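Local atomic coordinates of putative gamma-glutamylcyclotransferase PH0828 (Pyrococcus horikoshii, PDB entry 1V30), a protein that is of unconfirmed function but probably acts as a gamma-glutamylcyclotransferase, an enzyme of the AIG2-like family with acyltransferase-type chemistry. Residues S7-G19 / L57-F69. Residues are numbered along the deposited sequence; the frame is centred on the assembly and turned at random.
Sequences SVRIAVYGTLRKG and LKVEVYEVDKETF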
loop_
_atom_site.group_PDB
_atom_site.type_symbol
_atom_site.label_atom_id
_atom_site.label_comp_id
_atom_site.label_asym_id
_atom_site.label_seq_id
_atom_site.Cartn_x
_atom_site.Cartn_y
_atom_site.Cartn_z
ATOM N N SER A 7 -3.764 -12.397 -14.672
ATOM C CA SER A 7 -4.351 -11.383 -13.748
ATOM C C SER A 7 -3.887 -11.629 -12.316
ATOM O O SER A 7 -3.999 -12.741 -11.799
ATOM C CB SER A 7 -5.880 -11.438 -13.814
ATOM O OG SER A 7 -6.466 -10.488 -12.941
ATOM N N VAL A 8 -3.365 -10.585 -11.681
ATOM C CA VAL A 8 -2.877 -10.679 -10.308
ATOM C C VAL A 8 -3.639 -9.722 -9.394
ATOM O O VAL A 8 -3.900 -8.576 -9.760
ATOM C CB VAL A 8 -1.371 -10.330 -10.221
ATOM C CG1 VAL A 8 -0.873 -10.511 -8.797
ATOM C CG2 VAL A 8 -0.576 -11.201 -11.181
ATOM N N ARG A 9 -3.989 -10.198 -8.205
ATOM C CA ARG A 9 -4.703 -9.373 -7.240
ATOM C C ARG A 9 -3.672 -8.765 -6.291
ATOM O O ARG A 9 -2.857 -9.490 -5.715
ATOM C CB ARG A 9 -5.701 -10.229 -6.453
ATOM C CG ARG A 9 -6.656 -9.437 -5.575
ATOM C CD ARG A 9 -7.692 -10.345 -4.917
ATOM N NE ARG A 9 -8.515 -11.043 -5.901
ATOM C CZ ARG A 9 -8.585 -12.366 -6.024
ATOM N NH1 ARG A 9 -7.883 -13.156 -5.222
ATOM N NH2 ARG A 9 -9.358 -12.900 -6.959
ATOM N N ILE A 10 -3.693 -7.442 -6.142
ATOM C CA ILE A 10 -2.753 -6.768 -5.250
ATOM C C ILE A 10 -3.477 -5.887 -4.236
ATOM O O ILE A 10 -4.592 -5.416 -4.492
ATOM C CB ILE A 10 -1.736 -5.889 -6.032
ATOM C CG1 ILE A 10 -2.460 -4.749 -6.753
ATOM C CG2 ILE A 10 -0.966 -6.748 -7.037
ATOM C CD1 ILE A 10 -1.529 -3.799 -7.482
ATOM N N ALA A 11 -2.841 -5.677 -3.087
ATOM C CA ALA A 11 -3.389 -4.850 -2.017
ATOM C C ALA A 11 -2.342 -3.783 -1.728
ATOM O O ALA A 11 -1.241 -4.089 -1.253
ATOM C CB ALA A 11 -3.642 -5.693 -0.779
ATOM N N VAL A 12 -2.683 -2.531 -2.025
ATOM C CA VAL A 12 -1.754 -1.428 -1.828
ATOM C C VAL A 12 -2.194 -0.476 -0.722
ATOM O O VAL A 12 -3.368 -0.101 -0.626
ATOM C CB VAL A 12 -1.525 -0.664 -3.159
ATOM C CG1 VAL A 12 -0.912 -1.616 -4.187
ATOM C CG2 VAL A 12 -2.840 -0.089 -3.691
ATOM N N TYR A 13 -1.239 -0.103 0.121
ATOM C CA TYR A 13 -1.493 0.761 1.266
ATOM C C TYR A 13 -0.837 2.127 1.178
ATOM O O TYR A 13 -1.144 3.008 1.979
ATOM C CB TYR A 13 -0.973 0.082 2.534
ATOM C CG TYR A 13 0.504 -0.270 2.449
ATOM C CD1 TYR A 13 0.922 -1.522 1.992
ATOM C CD2 TYR A 13 1.489 0.658 2.809
ATOM C CE1 TYR A 13 2.288 -1.843 1.905
ATOM C CE2 TYR A 13 2.852 0.347 2.722
ATOM C CZ TYR A 13 3.242 -0.904 2.274
ATOM O OH TYR A 13 4.584 -1.215 2.247
ATOM N N GLY A 14 0.061 2.310 0.220
ATOM C CA GLY A 14 0.763 3.574 0.151
ATOM C C GLY A 14 0.926 4.247 -1.187
ATOM O O GLY A 14 -0.028 4.779 -1.752
ATOM N N THR A 15 2.153 4.216 -1.689
ATOM C CA THR A 15 2.534 4.866 -2.933
ATOM C C THR A 15 1.681 4.574 -4.166
ATOM O O THR A 15 1.535 5.436 -5.042
ATOM C CB THR A 15 4.014 4.552 -3.217
ATOM O OG1 THR A 15 4.757 4.711 -2.000
ATOM C CG2 THR A 15 4.575 5.490 -4.256
ATOM N N LEU A 16 1.110 3.379 -4.229
ATOM C CA LEU A 16 0.277 2.991 -5.362
ATOM C C LEU A 16 -1.215 3.315 -5.197
ATOM O O LEU A 16 -1.989 3.173 -6.145
ATOM C CB LEU A 16 0.457 1.496 -5.654
ATOM C CG LEU A 16 1.813 1.074 -6.241
ATOM C CD1 LEU A 16 1.997 -0.423 -6.064
ATOM C CD2 LEU A 16 1.894 1.468 -7.711
ATOM N N ARG A 17 -1.625 3.748 -4.009
ATOM C CA ARG A 17 -3.033 4.082 -3.794
ATOM C C ARG A 17 -3.471 5.261 -4.658
ATOM O O ARG A 17 -2.654 6.076 -5.089
ATOM C CB ARG A 17 -3.302 4.397 -2.315
ATOM C CG ARG A 17 -3.372 3.169 -1.415
ATOM C CD ARG A 17 -3.837 3.533 -0.010
ATOM N NE ARG A 17 -5.209 4.043 -0.020
ATOM C CZ ARG A 17 -5.841 4.536 1.041
ATOM N NH1 ARG A 17 -5.239 4.597 2.219
ATOM N NH2 ARG A 17 -7.083 4.980 0.922
ATOM N N LYS A 18 -4.771 5.336 -4.920
ATOM C CA LYS A 18 -5.324 6.415 -5.724
ATOM C C LYS A 18 -4.854 7.777 -5.217
ATOM O O LYS A 18 -4.938 8.071 -4.022
ATOM C CB LYS A 18 -6.851 6.356 -5.685
ATOM C CG LYS A 18 -7.531 7.533 -6.357
ATOM C CD LYS A 18 -9.029 7.453 -6.174
ATOM C CE LYS A 18 -9.678 8.809 -6.385
ATOM N NZ LYS A 18 -11.141 8.725 -6.141
ATOM N N GLY A 19 -4.360 8.601 -6.138
ATOM C CA GLY A 19 -3.896 9.930 -5.783
ATOM C C GLY A 19 -2.471 10.001 -5.267
ATOM O O GLY A 19 -1.923 11.095 -5.113
ATOM N N LEU A 57 -4.217 -2.442 8.728
ATOM C CA LEU A 57 -3.763 -1.603 7.633
ATOM C C LEU A 57 -4.806 -1.427 6.534
ATOM O O LEU A 57 -5.361 -2.406 6.033
ATOM C CB LEU A 57 -2.499 -2.237 7.051
ATOM C CG LEU A 57 -1.866 -1.621 5.807
ATOM C CD1 LEU A 57 -1.038 -0.401 6.198
ATOM C CD2 LEU A 57 -0.997 -2.673 5.126
ATOM N N LYS A 58 -5.070 -0.181 6.151
ATOM C CA LYS A 58 -6.033 0.078 5.092
ATOM C C LYS A 58 -5.369 -0.093 3.731
ATOM O O LYS A 58 -4.288 0.452 3.476
ATOM C CB LYS A 58 -6.598 1.498 5.201
ATOM C CG LYS A 58 -7.752 1.771 4.248
ATOM C CD LYS A 58 -8.114 3.243 4.253
ATOM C CE LYS A 58 -9.422 3.516 3.533
ATOM N NZ LYS A 58 -10.607 3.194 4.376
ATOM N N VAL A 59 -6.019 -0.856 2.862
ATOM C CA VAL A 59 -5.511 -1.088 1.522
ATOM C C VAL A 59 -6.602 -0.910 0.482
ATOM O O VAL A 59 -7.797 -0.932 0.793
ATOM C CB VAL A 59 -4.965 -2.534 1.344
ATOM C CG1 VAL A 59 -3.761 -2.757 2.233
ATOM C CG2 VAL A 59 -6.070 -3.555 1.642
ATOM N N GLU A 60 -6.163 -0.705 -0.753
ATOM C CA GLU A 60 -7.042 -0.620 -1.907
ATOM C C GLU A 60 -6.671 -1.894 -2.653
ATOM O O GLU A 60 -5.486 -2.159 -2.877
ATOM C CB GLU A 60 -6.711 0.599 -2.763
ATOM C CG GLU A 60 -7.263 1.899 -2.215
ATOM C CD GLU A 60 -6.725 3.118 -2.935
ATOM O OE1 GLU A 60 -6.318 3.005 -4.109
ATOM O OE2 GLU A 60 -6.723 4.198 -2.317
ATOM N N VAL A 61 -7.665 -2.693 -3.020
ATOM C CA VAL A 61 -7.401 -3.944 -3.717
ATOM C C VAL A 61 -7.715 -3.824 -5.204
ATOM O O VAL A 61 -8.795 -3.361 -5.588
ATOM C CB VAL A 61 -8.222 -5.098 -3.106
ATOM C CG1 VAL A 61 -7.831 -6.420 -3.759
ATOM C CG2 VAL A 61 -7.985 -5.160 -1.606
ATOM N N TYR A 62 -6.762 -4.244 -6.032
ATOM C CA TYR A 62 -6.902 -4.179 -7.481
ATOM C C TYR A 62 -6.592 -5.497 -8.164
ATOM O O TYR A 62 -5.894 -6.355 -7.615
ATOM C CB TYR A 62 -5.940 -3.150 -8.084
ATOM C CG TYR A 62 -6.167 -1.721 -7.680
ATOM C CD1 TYR A 62 -5.708 -1.240 -6.456
ATOM C CD2 TYR A 62 -6.853 -0.846 -8.520
ATOM C CE1 TYR A 62 -5.923 0.079 -6.077
ATOM C CE2 TYR A 62 -7.077 0.472 -8.153
ATOM C CZ TYR A 62 -6.610 0.928 -6.932
ATOM O OH TYR A 62 -6.839 2.228 -6.554
ATOM N N GLU A 63 -7.120 -5.640 -9.374
ATOM C CA GLU A 63 -6.846 -6.798 -10.211
ATOM C C GLU A 63 -6.033 -6.177 -11.339
ATOM O O GLU A 63 -6.492 -5.233 -11.987
ATOM C CB GLU A 63 -8.128 -7.402 -10.795
ATOM C CG GLU A 63 -9.056 -8.071 -9.799
ATOM C CD GLU A 63 -10.128 -8.901 -10.487
ATOM O OE1 GLU A 63 -11.084 -9.332 -9.809
ATOM O OE2 GLU A 63 -10.012 -9.128 -11.709
ATOM N N VAL A 64 -4.821 -6.679 -11.559
ATOM C CA VAL A 64 -3.958 -6.155 -12.613
ATOM C C VAL A 64 -3.493 -7.303 -13.501
ATOM O O VAL A 64 -3.411 -8.442 -13.046
ATOM C CB VAL A 64 -2.707 -5.457 -12.021
ATOM C CG1 VAL A 64 -3.129 -4.369 -11.052
ATOM C CG2 VAL A 64 -1.816 -6.475 -11.321
ATOM N N ASP A 65 -3.201 -7.016 -14.768
ATOM C CA ASP A 65 -2.729 -8.076 -15.649
ATOM C C ASP A 65 -1.259 -8.363 -15.364
ATOM O O ASP A 65 -0.598 -7.612 -14.643
ATOM C CB ASP A 65 -2.936 -7.722 -17.132
ATOM C CG ASP A 65 -2.311 -6.402 -17.521
ATOM O OD1 ASP A 65 -1.155 -6.140 -17.132
ATOM O OD2 ASP A 65 -2.974 -5.628 -18.245
ATOM N N LYS A 66 -0.760 -9.458 -15.921
ATOM C CA LYS A 66 0.619 -9.879 -15.714
ATOM C C LYS A 66 1.649 -8.815 -16.077
ATOM O O LYS A 66 2.573 -8.545 -15.305
ATOM C CB LYS A 66 0.892 -11.154 -16.516
ATOM C CG LYS A 66 2.270 -11.759 -16.294
ATOM C CD LYS A 66 2.392 -13.096 -17.013
ATOM C CE LYS A 66 3.756 -13.732 -16.799
ATOM N NZ LYS A 66 3.834 -15.080 -17.430
ATOM N N GLU A 67 1.487 -8.207 -17.246
ATOM C CA GLU A 67 2.417 -7.187 -17.711
ATOM C C GLU A 67 2.479 -6.015 -16.735
ATOM O O GLU A 67 3.560 -5.529 -16.407
ATOM C CB GLU A 67 2.000 -6.705 -19.103
ATOM C CG GLU A 67 3.154 -6.254 -19.988
ATOM C CD GLU A 67 3.490 -4.788 -19.825
ATOM O OE1 GLU A 67 2.613 -3.949 -20.113
ATOM O OE2 GLU A 67 4.630 -4.475 -19.417
ATOM N N THR A 68 1.319 -5.571 -16.264
ATOM C CA THR A 68 1.263 -4.460 -15.322
ATOM C C THR A 68 1.960 -4.823 -14.013
ATOM O O THR A 68 2.753 -4.041 -13.490
ATOM C CB THR A 68 -0.195 -4.058 -15.024
ATOM O OG1 THR A 68 -0.818 -3.600 -16.232
ATOM C CG2 THR A 68 -0.243 -2.947 -13.986
ATOM N N PHE A 69 1.674 -6.010 -13.487
ATOM C CA PHE A 69 2.305 -6.436 -12.244
ATOM C C PHE A 69 3.825 -6.489 -12.383
ATOM O O PHE A 69 4.549 -6.020 -11.505
ATOM C CB PHE A 69 1.806 -7.813 -11.810
ATOM C CG PHE A 69 2.435 -8.294 -10.535
ATOM C CD1 PHE A 69 1.973 -7.841 -9.303
ATOM C CD2 PHE A 69 3.535 -9.143 -10.566
ATOM C CE1 PHE A 69 2.602 -8.225 -8.121
ATOM C CE2 PHE A 69 4.171 -9.532 -9.389
ATOM C CZ PHE A 69 3.703 -9.071 -8.166
HETATM O O HOH W 1 -2.399 -11.139 -17.586
HETATM O O HOH W 2 -3.266 3.057 3.602
HETATM O O HOH W 3 -6.233 6.691 -2.203
#
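I10 of strand 8-12 drops its branched side chain among Y62, V64 and F69, midway along an antiparallel strand pair in the sheet of this AIG2-like gamma-glutamylcyclotransferase fold. Six backbone hydrogen bonds join V8 to V64, I10 to Y62 and V12 to E60. An isoleucine suits its place because its two arms reach different hollows: CG1, set between backbone N and carbonyl carbon (chi1 64°), carries CD1 to V64 CG1 at 4.0 Å, while I10 CG2 meets the edge of the F69 ring, 3.9 Å from F69 CD1. V8 CG1, beside it on the strand, abuts the same ring, which helix 66-72 brings over, so two beta-branched side chains press on one phenylalanine. V12 CG2 nests against Y62 CE1 at 3.9 Å. On the other face the small A11 fits beside V59, its CB 4.0 Å from V59 CG2, and R9 lays its aliphatic CG against V61 CG1. Y13 sets its CB in the fork of L57 and sends its hydroxyl on to W96 O. Y13 to L16 probably bind substrate, as in relatives; here the backbone N atoms of Y13 and L16 hydrogen-bond a sulfonate probably from the crystallisation liquor, with weaker bonds from G14 and T15.

E60 is buried, and its carboxylate ties the loop after strand 8-12 back to the sheet. R17 NE approaches OE2 from above the carboxylate plane, though OE2 lies in the guanidinium plane, making a 2.8 Å salt bridge. OE1 is gripped twice: K18 N comes in on its syn lone pair, and Y62 OH donates from the anti side at 2.6 Å. Replacing E60 with an alanine would probably strip R17 NE, the K18 amide and the Y62 hydroxyl of their shared carboxylate and open a gap beneath the loop. R17 NH1 pairs with D111 OD1.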